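Local structure of ribose-phosphate pyrophosphokinase (Mycobacterium smegmatis, 5MP7) at residues T259-L263 with T284-T288; K10-L14 with I309-E314; S66-N72 with L97-Y102; L158-Y162 with T297-I301. The protein probably makes phosphoribosyl pyrophosphate, a central metabolite for nucleotide biosynthesis, by magnesium-dependent transfer of the pyrophosphoryl group of ATP to ribose 5-phosphate. All coordinates share one frame; numbering follows the deposited sequence.

Contact 1 of 4, residues T259-L263 with T284-T288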
loop_
_atom_site.group_PDB
_atom_site.type_symbol
_atom_site.label_atom_id
_atom_site.label_comp_id
_atom_site.label_asym_id
_atom_site.label_seq_id
_atom_site.Cartn_x
_atom_site.Cartn_y
_atom_site.Cartn_z
ATOM N N THR A 259 56.094 11.044 36.206
ATOM C CA THR A 259 55.352 12.279 36.231
ATOM C C THR A 259 53.936 12.102 35.744
ATOM O O THR A 259 53.008 12.568 36.401
ATOM C CB THR A 259 56.048 13.322 35.391
ATOM O OG1 THR A 259 57.346 13.522 35.943
ATOM C CG2 THR A 259 55.337 14.624 35.442
ATOM N N HIS A 260 53.754 11.473 34.601
ATOM C CA HIS A 260 52.445 11.438 33.987
ATOM C C HIS A 260 51.782 10.090 34.118
ATOM O O HIS A 260 52.323 9.097 33.649
ATOM C CB HIS A 260 52.561 11.763 32.498
ATOM C CG HIS A 260 53.303 13.022 32.222
ATOM N ND1 HIS A 260 52.778 14.262 32.510
ATOM C CD2 HIS A 260 54.524 13.235 31.679
ATOM C CE1 HIS A 260 53.651 15.192 32.162
ATOM N NE2 HIS A 260 54.722 14.593 31.658
ATOM N N GLY A 261 50.610 10.066 34.735
ATOM C CA GLY A 261 49.839 8.871 34.875
ATOM C C GLY A 261 48.804 8.920 33.791
ATOM O O GLY A 261 47.783 9.537 33.971
ATOM N N VAL A 262 49.071 8.258 32.675
ATOM C CA VAL A 262 48.102 8.136 31.589
ATOM C C VAL A 262 47.212 6.983 31.975
ATOM O O VAL A 262 46.004 7.060 31.854
ATOM C CB VAL A 262 48.784 7.851 30.248
ATOM C CG1 VAL A 262 47.770 7.749 29.125
ATOM C CG2 VAL A 262 49.842 8.919 29.930
ATOM N N LEU A 263 47.843 5.900 32.432
ATOM C CA LEU A 263 47.162 4.751 33.066
ATOM C C LEU A 263 45.974 4.201 32.288
ATOM O O LEU A 263 44.903 3.994 32.823
ATOM C CB LEU A 263 46.755 5.106 34.486
ATOM C CG LEU A 263 47.940 5.421 35.408
ATOM C CD1 LEU A 263 47.425 6.001 36.713
ATOM C CD2 LEU A 263 48.780 4.188 35.706
ATOM N N THR A 284 49.205 15.679 36.464
ATOM C CA THR A 284 49.221 16.413 35.202
ATOM C C THR A 284 48.048 15.979 34.359
ATOM O O THR A 284 47.558 16.748 33.578
ATOM C CB THR A 284 50.511 16.170 34.393
ATOM O OG1 THR A 284 50.844 14.786 34.414
ATOM C CG2 THR A 284 51.678 16.995 34.939
ATOM N N LEU A 285 47.639 14.739 34.532
ATOM C CA LEU A 285 46.450 14.162 33.954
ATOM C C LEU A 285 45.493 13.833 35.060
ATOM O O LEU A 285 45.930 13.620 36.186
ATOM C CB LEU A 285 46.798 12.864 33.235
ATOM C CG LEU A 285 47.624 13.169 31.986
ATOM C CD1 LEU A 285 48.516 12.025 31.599
ATOM C CD2 LEU A 285 46.741 13.531 30.794
ATOM N N PRO A 286 44.177 13.811 34.768
ATOM C CA PRO A 286 43.227 13.571 35.858
ATOM C C PRO A 286 43.264 12.087 36.212
ATOM O O PRO A 286 43.174 11.249 35.334
ATOM C CB PRO A 286 41.876 13.960 35.258
ATOM C CG PRO A 286 42.062 13.798 33.812
ATOM C CD PRO A 286 43.497 14.036 33.486
ATOM N N ILE A 287 43.430 11.776 37.486
ATOM C CA ILE A 287 43.472 10.400 37.919
ATOM C C ILE A 287 42.084 10.060 38.441
ATOM O O ILE A 287 41.798 10.301 39.607
ATOM C CB ILE A 287 44.512 10.187 39.043
ATOM C CG1 ILE A 287 45.858 10.880 38.723
ATOM C CG2 ILE A 287 44.689 8.696 39.279
ATOM C CD1 ILE A 287 46.623 10.318 37.537
ATOM N N THR A 288 41.237 9.500 37.582
ATOM C CA THR A 288 39.866 9.185 37.952
ATOM C C THR A 288 39.828 7.952 38.833
ATOM O O THR A 288 40.842 7.240 38.991
ATOM C CB THR A 288 38.983 8.920 36.713
ATOM O OG1 THR A 288 39.465 7.783 35.973
ATOM C CG2 THR A 288 38.935 10.146 35.819
#

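Contact 2 of 4, residues K10-L14 with I309-E314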
loop_
_atom_site.group_PDB
_atom_site.type_symbol
_atom_site.label_atom_id
_atom_site.label_comp_id
_atom_site.label_asym_id
_atom_site.label_seq_id
_atom_site.Cartn_x
_atom_site.Cartn_y
_atom_site.Cartn_z
ATOM N N LYS A 10 48.246 45.843 33.517
ATOM C CA LYS A 10 48.398 44.330 33.498
ATOM C C LYS A 10 47.332 43.578 34.258
ATOM O O LYS A 10 47.116 43.815 35.425
ATOM C CB LYS A 10 49.725 43.872 34.101
ATOM C CG LYS A 10 50.834 43.677 33.091
ATOM C CD LYS A 10 51.975 42.822 33.643
ATOM C CE LYS A 10 52.310 43.137 35.102
ATOM N NZ LYS A 10 53.548 42.455 35.566
ATOM N N ASN A 11 46.737 42.591 33.620
ATOM C CA ASN A 11 45.618 41.888 34.198
ATOM C C ASN A 11 45.747 40.377 33.907
ATOM O O ASN A 11 45.759 39.948 32.755
ATOM C CB ASN A 11 44.345 42.490 33.611
ATOM C CG ASN A 11 43.095 41.706 33.960
ATOM O OD1 ASN A 11 42.868 41.341 35.121
ATOM N ND2 ASN A 11 42.252 41.465 32.954
ATOM N N LEU A 12 45.832 39.580 34.960
ATOM C CA LEU A 12 46.023 38.138 34.828
ATOM C C LEU A 12 44.676 37.461 34.671
ATOM O O LEU A 12 43.813 37.609 35.516
ATOM C CB LEU A 12 46.752 37.590 36.064
ATOM C CG LEU A 12 47.473 36.240 35.947
ATOM C CD1 LEU A 12 48.282 35.932 37.189
ATOM C CD2 LEU A 12 46.510 35.086 35.742
ATOM N N MET A 13 44.504 36.701 33.611
ATOM C CA MET A 13 43.300 35.914 33.431
ATOM C C MET A 13 43.621 34.475 33.121
ATOM O O MET A 13 44.428 34.150 32.278
ATOM C CB MET A 13 42.424 36.484 32.336
ATOM C CG MET A 13 41.651 37.673 32.818
ATOM S SD MET A 13 40.662 38.407 31.499
ATOM C CE MET A 13 39.124 37.508 31.701
ATOM N N LEU A 14 42.913 33.610 33.798
ATOM C CA LEU A 14 43.132 32.204 33.737
ATOM C C LEU A 14 41.916 31.593 33.041
ATOM O O LEU A 14 40.787 31.786 33.442
ATOM C CB LEU A 14 43.347 31.708 35.167
ATOM C CG LEU A 14 43.493 30.193 35.339
ATOM C CD1 LEU A 14 44.794 29.615 34.742
ATOM C CD2 LEU A 14 43.416 29.904 36.825
ATOM N N ILE A 309 53.260 30.423 36.469
ATOM C CA ILE A 309 52.343 31.466 35.982
ATOM C C ILE A 309 52.671 32.811 36.618
ATOM O O ILE A 309 52.710 33.826 35.927
ATOM C CB ILE A 309 50.866 31.114 36.256
ATOM C CG1 ILE A 309 50.482 29.901 35.418
ATOM C CG2 ILE A 309 49.909 32.266 35.962
ATOM C CD1 ILE A 309 49.088 29.374 35.703
ATOM N N ARG A 310 52.947 32.809 37.913
ATOM C CA ARG A 310 53.237 34.033 38.622
ATOM C C ARG A 310 54.513 34.680 38.080
ATOM O O ARG A 310 54.556 35.889 37.845
ATOM C CB ARG A 310 53.366 33.745 40.108
ATOM C CG ARG A 310 53.157 34.908 41.054
ATOM C CD ARG A 310 52.607 34.577 42.496
ATOM N NE ARG A 310 53.216 33.531 43.382
ATOM C CZ ARG A 310 52.653 32.413 43.872
ATOM N NH1 ARG A 310 51.419 32.038 43.550
ATOM N NH2 ARG A 310 53.360 31.625 44.675
ATOM N N ALA A 311 55.540 33.878 37.850
ATOM C CA ALA A 311 56.811 34.389 37.352
ATOM C C ALA A 311 56.722 34.910 35.906
ATOM O O ALA A 311 57.316 35.927 35.569
ATOM C CB ALA A 311 57.866 33.307 37.427
ATOM N N VAL A 312 55.981 34.214 35.070
ATOM C CA VAL A 312 55.728 34.680 33.702
ATOM C C VAL A 312 54.960 35.985 33.713
ATOM O O VAL A 312 55.326 36.937 32.996
ATOM C CB VAL A 312 54.958 33.632 32.866
ATOM C CG1 VAL A 312 54.455 34.199 31.549
ATOM C CG2 VAL A 312 55.852 32.413 32.599
ATOM N N PHE A 313 53.896 36.015 34.513
ATOM C CA PHE A 313 53.048 37.200 34.622
ATOM C C PHE A 313 53.820 38.395 35.171
ATOM O O PHE A 313 53.670 39.503 34.672
ATOM C CB PHE A 313 51.819 36.921 35.494
ATOM C CG PHE A 313 50.944 38.108 35.690
ATOM C CD1 PHE A 313 50.302 38.680 34.611
ATOM C CD2 PHE A 313 50.787 38.682 36.944
ATOM C CE1 PHE A 313 49.494 39.815 34.770
ATOM C CE2 PHE A 313 49.986 39.811 37.114
ATOM C CZ PHE A 313 49.336 40.372 36.030
ATOM N N GLU A 314 54.600 38.177 36.229
ATOM C CA GLU A 314 55.396 39.253 36.846
ATOM C C GLU A 314 56.454 39.848 35.881
ATOM O O GLU A 314 56.727 41.073 35.884
ATOM C CB GLU A 314 56.000 38.802 38.152
ATOM C CG GLU A 314 54.968 38.715 39.289
ATOM C CD GLU A 314 55.515 38.030 40.560
ATOM O OE1 GLU A 314 56.461 37.176 40.431
ATOM O OE2 GLU A 314 54.995 38.329 41.681
#

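Contact 3 of 4, residues S66-N72 with L97-Y102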
loop_
_atom_site.group_PDB
_atom_site.type_symbol
_atom_site.label_atom_id
_atom_site.label_comp_id
_atom_site.label_asym_id
_atom_site.label_seq_id
_atom_site.Cartn_x
_atom_site.Cartn_y
_atom_site.Cartn_z
ATOM N N SER A 66 44.657 20.122 30.135
ATOM C CA SER A 66 45.241 18.795 30.181
ATOM C C SER A 66 44.700 17.942 29.005
ATOM O O SER A 66 43.710 18.291 28.409
ATOM C CB SER A 66 44.897 18.177 31.503
ATOM O OG SER A 66 45.711 17.071 31.727
ATOM N N HIS A 67 45.361 16.842 28.658
ATOM C CA HIS A 67 45.062 16.105 27.426
ATOM C C HIS A 67 44.939 14.621 27.673
ATOM O O HIS A 67 45.697 13.816 27.115
ATOM C CB HIS A 67 46.124 16.376 26.361
ATOM C CG HIS A 67 46.081 17.766 25.845
ATOM N ND1 HIS A 67 46.786 18.790 26.425
ATOM C CD2 HIS A 67 45.381 18.315 24.833
ATOM C CE1 HIS A 67 46.515 19.916 25.803
ATOM N NE2 HIS A 67 45.672 19.654 24.822
ATOM N N PRO A 68 43.975 14.227 28.508
ATOM C CA PRO A 68 43.668 12.817 28.624
ATOM C C PRO A 68 42.868 12.310 27.404
ATOM O O PRO A 68 42.446 13.092 26.566
ATOM C CB PRO A 68 42.804 12.782 29.862
ATOM C CG PRO A 68 42.054 14.080 29.806
ATOM C CD PRO A 68 43.097 15.056 29.338
ATOM N N ALA A 69 42.614 11.010 27.363
ATOM C CA ALA A 69 41.733 10.403 26.359
ATOM C C ALA A 69 40.309 10.952 26.495
ATOM O O ALA A 69 39.842 11.113 27.618
ATOM C CB ALA A 69 41.715 8.900 26.540
ATOM N N PRO A 70 39.616 11.282 25.402
ATOM C CA PRO A 70 40.130 11.338 24.017
ATOM C C PRO A 70 40.886 12.651 23.687
ATOM O O PRO A 70 40.320 13.757 23.743
ATOM C CB PRO A 70 38.849 11.270 23.186
ATOM C CG PRO A 70 37.804 11.930 24.040
ATOM C CD PRO A 70 38.194 11.680 25.483
ATOM N N LEU A 71 42.137 12.520 23.296
ATOM C CA LEU A 71 43.114 13.639 23.358
ATOM C C LEU A 71 42.963 14.748 22.295
ATOM O O LEU A 71 43.158 15.918 22.566
ATOM C CB LEU A 71 44.506 13.007 23.325
ATOM C CG LEU A 71 45.762 13.774 23.050
ATOM C CD1 LEU A 71 46.922 13.100 23.770
ATOM C CD2 LEU A 71 46.024 13.819 21.569
ATOM N N ASN A 72 42.566 14.368 21.091
ATOM C CA ASN A 72 42.457 15.302 19.982
ATOM C C ASN A 72 41.361 16.357 20.152
ATOM O O ASN A 72 41.513 17.498 19.714
ATOM C CB ASN A 72 42.253 14.526 18.699
ATOM C CG ASN A 72 43.400 13.578 18.442
ATOM O OD1 ASN A 72 44.568 14.019 18.301
ATOM N ND2 ASN A 72 43.104 12.273 18.406
ATOM N N LEU A 97 50.315 23.196 28.825
ATOM C CA LEU A 97 49.981 21.822 28.481
ATOM C C LEU A 97 50.729 20.898 29.426
ATOM O O LEU A 97 51.824 20.523 29.121
ATOM C CB LEU A 97 50.387 21.536 27.056
ATOM C CG LEU A 97 49.610 22.354 26.021
ATOM C CD1 LEU A 97 50.345 23.631 25.734
ATOM C CD2 LEU A 97 49.465 21.588 24.713
ATOM N N PRO A 98 50.156 20.573 30.597
ATOM C CA PRO A 98 50.930 19.850 31.600
ATOM C C PRO A 98 51.471 18.536 31.053
ATOM O O PRO A 98 52.604 18.194 31.330
ATOM C CB PRO A 98 49.923 19.621 32.717
ATOM C CG PRO A 98 48.930 20.710 32.571
ATOM C CD PRO A 98 48.815 20.943 31.100
ATOM N N PHE A 99 50.675 17.822 30.272
ATOM C CA PHE A 99 51.144 16.679 29.496
ATOM C C PHE A 99 51.101 17.078 28.016
ATOM O O PHE A 99 50.033 17.375 27.469
ATOM C CB PHE A 99 50.237 15.498 29.794
ATOM C CG PHE A 99 50.459 14.289 28.919
ATOM C CD1 PHE A 99 51.404 13.346 29.273
ATOM C CD2 PHE A 99 49.675 14.072 27.791
ATOM C CE1 PHE A 99 51.596 12.209 28.513
ATOM C CE2 PHE A 99 49.858 12.945 27.022
ATOM C CZ PHE A 99 50.830 12.013 27.377
ATOM N N TYR A 100 52.268 17.149 27.386
ATOM C CA TYR A 100 52.380 17.636 26.009
ATOM C C TYR A 100 51.922 16.549 25.041
ATOM O O TYR A 100 52.517 15.483 24.969
ATOM C CB TYR A 100 53.810 18.047 25.740
ATOM C CG TYR A 100 54.034 18.795 24.462
ATOM C CD1 TYR A 100 54.147 18.126 23.240
ATOM C CD2 TYR A 100 54.241 20.167 24.462
ATOM C CE1 TYR A 100 54.427 18.805 22.062
ATOM C CE2 TYR A 100 54.516 20.872 23.271
ATOM C CZ TYR A 100 54.624 20.175 22.085
ATOM O OH TYR A 100 54.890 20.809 20.912
ATOM N N PRO A 101 50.834 16.782 24.333
ATOM C CA PRO A 101 50.347 15.768 23.410
ATOM C C PRO A 101 51.276 15.534 22.219
ATOM O O PRO A 101 51.847 16.493 21.698
ATOM C CB PRO A 101 49.014 16.356 22.899
ATOM C CG PRO A 101 49.044 17.796 23.220
ATOM C CD PRO A 101 50.180 18.079 24.138
ATOM N N TYR A 102 51.375 14.261 21.817
ATOM C CA TYR A 102 52.196 13.777 20.754
ATOM C C TYR A 102 53.682 13.860 21.049
ATOM O O TYR A 102 54.496 13.755 20.133
ATOM C CB TYR A 102 51.845 14.478 19.426
ATOM C CG TYR A 102 50.533 14.058 18.922
ATOM C CD1 TYR A 102 50.408 12.891 18.233
ATOM C CD2 TYR A 102 49.389 14.813 19.177
ATOM C CE1 TYR A 102 49.188 12.478 17.748
ATOM C CE2 TYR A 102 48.156 14.424 18.708
ATOM C CZ TYR A 102 48.062 13.247 17.987
ATOM O OH TYR A 102 46.846 12.778 17.592
#

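Contact 4 of 4, residues L158-Y162 with T297-I301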
loop_
_atom_site.group_PDB
_atom_site.type_symbol
_atom_site.label_atom_id
_atom_site.label_comp_id
_atom_site.label_asym_id
_atom_site.label_seq_id
_atom_site.Cartn_x
_atom_site.Cartn_y
_atom_site.Cartn_z
ATOM N N LEU A 158 60.113 17.446 43.240
ATOM C CA LEU A 158 58.903 17.045 43.909
ATOM C C LEU A 158 58.870 15.527 44.167
ATOM O O LEU A 158 58.554 15.095 45.278
ATOM C CB LEU A 158 57.675 17.492 43.090
ATOM C CG LEU A 158 56.272 17.035 43.514
ATOM C CD1 LEU A 158 55.806 17.770 44.781
ATOM C CD2 LEU A 158 55.309 17.280 42.358
ATOM N N LEU A 159 59.164 14.731 43.153
ATOM C CA LEU A 159 59.126 13.283 43.292
ATOM C C LEU A 159 60.270 12.739 44.166
ATOM O O LEU A 159 60.028 11.871 44.983
ATOM C CB LEU A 159 59.109 12.599 41.944
ATOM C CG LEU A 159 57.864 12.846 41.067
ATOM C CD1 LEU A 159 58.159 12.629 39.579
ATOM C CD2 LEU A 159 56.727 11.933 41.455
ATOM N N THR A 160 61.484 13.267 44.035
ATOM C CA THR A 160 62.622 12.779 44.822
ATOM C C THR A 160 62.547 13.280 46.229
ATOM O O THR A 160 62.989 12.606 47.120
ATOM C CB THR A 160 64.020 13.136 44.212
ATOM O OG1 THR A 160 64.159 14.543 44.031
ATOM C CG2 THR A 160 64.191 12.454 42.854
ATOM N N GLY A 161 62.005 14.471 46.434
ATOM C CA GLY A 161 61.732 14.981 47.771
ATOM C C GLY A 161 60.811 14.049 48.548
ATOM O O GLY A 161 61.043 13.764 49.709
ATOM N N TYR A 162 59.775 13.545 47.898
ATOM C CA TYR A 162 58.843 12.616 48.545
ATOM C C TYR A 162 59.535 11.278 48.833
ATOM O O TYR A 162 59.397 10.724 49.917
ATOM C CB TYR A 162 57.611 12.423 47.690
ATOM C CG TYR A 162 56.681 11.355 48.176
ATOM C CD1 TYR A 162 56.836 10.047 47.757
ATOM C CD2 TYR A 162 55.613 11.655 49.016
ATOM C CE1 TYR A 162 55.981 9.049 48.187
ATOM C CE2 TYR A 162 54.740 10.670 49.441
ATOM C CZ TYR A 162 54.940 9.374 49.011
ATOM O OH TYR A 162 54.110 8.378 49.417
ATOM N N THR A 297 49.989 6.738 44.744
ATOM C CA THR A 297 50.078 8.020 45.427
ATOM C C THR A 297 50.136 9.119 44.391
ATOM O O THR A 297 50.868 9.004 43.428
ATOM C CB THR A 297 51.360 8.085 46.234
ATOM O OG1 THR A 297 51.326 7.019 47.201
ATOM C CG2 THR A 297 51.518 9.435 46.917
ATOM N N VAL A 298 49.322 10.155 44.561
ATOM C CA VAL A 298 49.252 11.254 43.607
ATOM C C VAL A 298 49.690 12.516 44.265
ATOM O O VAL A 298 49.130 12.900 45.286
ATOM C CB VAL A 298 47.834 11.435 43.041
ATOM C CG1 VAL A 298 47.802 12.542 42.019
ATOM C CG2 VAL A 298 47.394 10.134 42.373
ATOM N N LEU A 299 50.698 13.160 43.695
ATOM C CA LEU A 299 51.168 14.445 44.238
ATOM C C LEU A 299 50.680 15.537 43.336
ATOM O O LEU A 299 50.521 15.314 42.139
ATOM C CB LEU A 299 52.672 14.483 44.328
ATOM C CG LEU A 299 53.307 13.307 45.076
ATOM C CD1 LEU A 299 54.815 13.376 44.887
ATOM C CD2 LEU A 299 52.961 13.292 46.576
ATOM N N SER A 300 50.397 16.705 43.893
ATOM C CA SER A 300 49.856 17.775 43.103
ATOM C C SER A 300 50.952 18.533 42.362
ATOM O O SER A 300 51.932 18.901 42.963
ATOM C CB SER A 300 49.091 18.776 43.972
ATOM O OG SER A 300 48.366 19.678 43.117
ATOM N N ILE A 301 50.732 18.791 41.084
ATOM C CA ILE A 301 51.581 19.674 40.300
ATOM C C ILE A 301 51.131 21.156 40.382
ATOM O O ILE A 301 51.771 22.018 39.808
ATOM C CB ILE A 301 51.624 19.189 38.822
ATOM C CG1 ILE A 301 52.946 19.567 38.188
ATOM C CG2 ILE A 301 50.453 19.687 37.976
ATOM C CD1 ILE A 301 54.028 18.556 38.504
#

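Contact 1 of 4, residues T259-L263 with T284-T288
His260 and Thr284 meet with their side chains at about a right angle, the threonine hydroxyl arriving at the edge of the imidazole, close to its plane. There His260 ND1 and Thr284 OG1 form a hydrogen bond of 2.8 Å in which either could be the donor. The hydroxyl is put there by a first torsion (chi1 44°) that sets OG1 between the backbone N and carbonyl carbon of Thr284, with CG2 beside His260 CE1. At the other nitrogen, NE2 bonds to the backbone O of Asp136, while Thr259 CG2 lies over one ring face, 3.7 Å above its plane. With both nitrogens engaged, the imidazole is fixed in rotation, a task suited to histidine. Residues 260-261 pair in parallel with strand 232-233, beside the predicted ribose 5-phosphate loop, whose Asp234 touches Val262; the 284-288 loop follows strand 278-282 of the large mixed sheet. Beyond the histidine the contact turns apolar. Leu285 CD1 reaches across to Val262 CG2 at 3.8 Å and lies 3.5 Å from Gly261 O. Having no side chain, Gly261 leaves room for Ile287, whose CD1 comes within 3.8 Å of Gly261 O.

Contact 2 of 4, residues K10-L14 with I309-E314
Phe313 is held between Leu12 on one ring face and Lys10 on the opposite one, and the two faces differ sharply in character. On the tight side Leu12 CB stands almost over the ring centre, 3.8 Å from the centroid of Phe313, as a CH-pi contact. The leucine then runs along the ring toward its root, so that its CD1 meets Phe313 CD2 at 3.7 Å. The ring can reach across to the strand because its CG lies anti to the backbone N (chi1 178°). Deeper in, Leu12 CD1 packs on Ile309 CG2 at 4.2 Å; Ile309, one helical turn before Phe313, also touches Val27 and Leu31 of helix 21-31. Strand 12-16 is an outermost strand of the five-stranded parallel sheet of the N-terminal half. Residues 309-314 of helix 302-314 run roughly antiparallel to 12-14, with 143° between their directions, bringing the two ends of the modelled chain together. Aliphatic side chains suit this sheet face, where Phe62 of the adjacent strand continues the apolar layer. The outer side is looser and exposed, a place for a long, flexible lysine. There Lys10, bent at chi3, passes its CE over the second face and holds NZ 4.7 Å from the Phe313 centroid, 9° off the ring normal, a cation-pi contact. The same NZ donates a 3.1 Å hydrogen bond to Phe313 O, tilted from the carbonyl plane.

Contact 3 of 4, residues S66-N72 with L97-Y102
Pro101 points its CG at one face of His67, its ring tilted away from the imidazole; Pro101 CG stands 3.9 Å from the imidazole centroid, 7° off the ring normal, a CH-pi contact suited to the compact pyrrolidine ring. Leu97 approaches the same imidazole obliquely, its CD2 3.6 Å from His67 CE1. Leu71 packs alongside. Its two methyls divide the work: CD1 faces Pro101 CB at 4.0 Å and the edge of the Phe99 ring, while CD2 touches Tyr102 CE2 at 3.6 Å. At the far end Tyr102 OH donates a 2.7 Å hydrogen bond to Asn72 OD1, in the carbonyl plane and on a lone pair, with a C=O...donor angle of 131°. Asn72 CG lies beside its backbone N (chi1 -59°), which carries the amide from the first turn of helix 71-87 toward the phenol.

In the next shell, Trp74 and Gln78 of that helix pack against His67, and Phe99 meets His260 edge-to-face. The polar end is also gripped from another chain: in the second subunit, Ile48 N bonds to Tyr102 OH and Glu47 to Tyr102 N, while Gly46 O makes a weak bond with Asn72 ND2. Since Asn45, Gly46 and Glu47 are predicted to bind ATP, and Gln105, also predicted to do so, lies near Tyr102, the arrangement is consistent with the class I synthetase pattern of an ATP site built at a subunit interface. The segments follow the C-terminal ends of parallel strands 60-64 and 92-97, the usual place for binding loops in an alpha/beta fold.

Contact 4 of 4, residues L158-Y162 with T297-I301
Helix 158-162 crosses strand 297-299 at 130° between their N-to-C directions, with the short axes 10.6 Å apart at closest approach. The nearest CA atoms, those of Leu159 and Leu299, are 8.1 Å from each other, so the gap is bridged mainly by side chains. Leu299 does most of this, a branched residue whose two methyls reach residues one turn apart. Its CD1 enters among the helix residues, 4.2 Å from Leu158 CG and equally far from Leu159 CD2, whereas Leu299 CD2 approaches the Tyr162 ring obliquely, 4.0 Å from Tyr162 CD2. Leu158 and Leu299 run antiparallel, side by side, and Leu158 CD2 extends to Ile301 CD1 at 4.3 Å. A first torsion of 172° turns the Tyr162 ring away from its own backbone N and carries it across to Thr297, where Tyr162 OH lies 3.8 Å from Thr297 CG2. One carboxylate oxygen of Glu278, OE2, receives both hydroxyls, of Tyr162 and Thr297. Strand 296-299 is an outermost strand of the seven-stranded mixed sheet; helix 156-167 covers it and adjacent strand 278-282 through Ile280, with Trp188 of helix 182-191 touching Leu159 alongside.

Contacts 1 and 3 are buried near the centre of the chain, their centres 10 Å apart, and they touch: Ser66 OG lies 2.6 Å from Thr284 O, a probable hydrogen bond, and Leu285 CD2 packs on the backbone N of Pro68. Both lie largely in loops beside predicted substrate sites, and each pairs a short polar bond with leucine packing. Contacts 2 and 4 are only partly buried and set a helix against an outermost strand, one in each large sheet; apolar side chains dominate both, though contact 2 adds a lysine on its exposed side. Strand 296-299 of contact 4 leads directly into helix 302-314 of contact 2, and contact 4 also packs against contact 1 through Leu159, Val298 and Ile301.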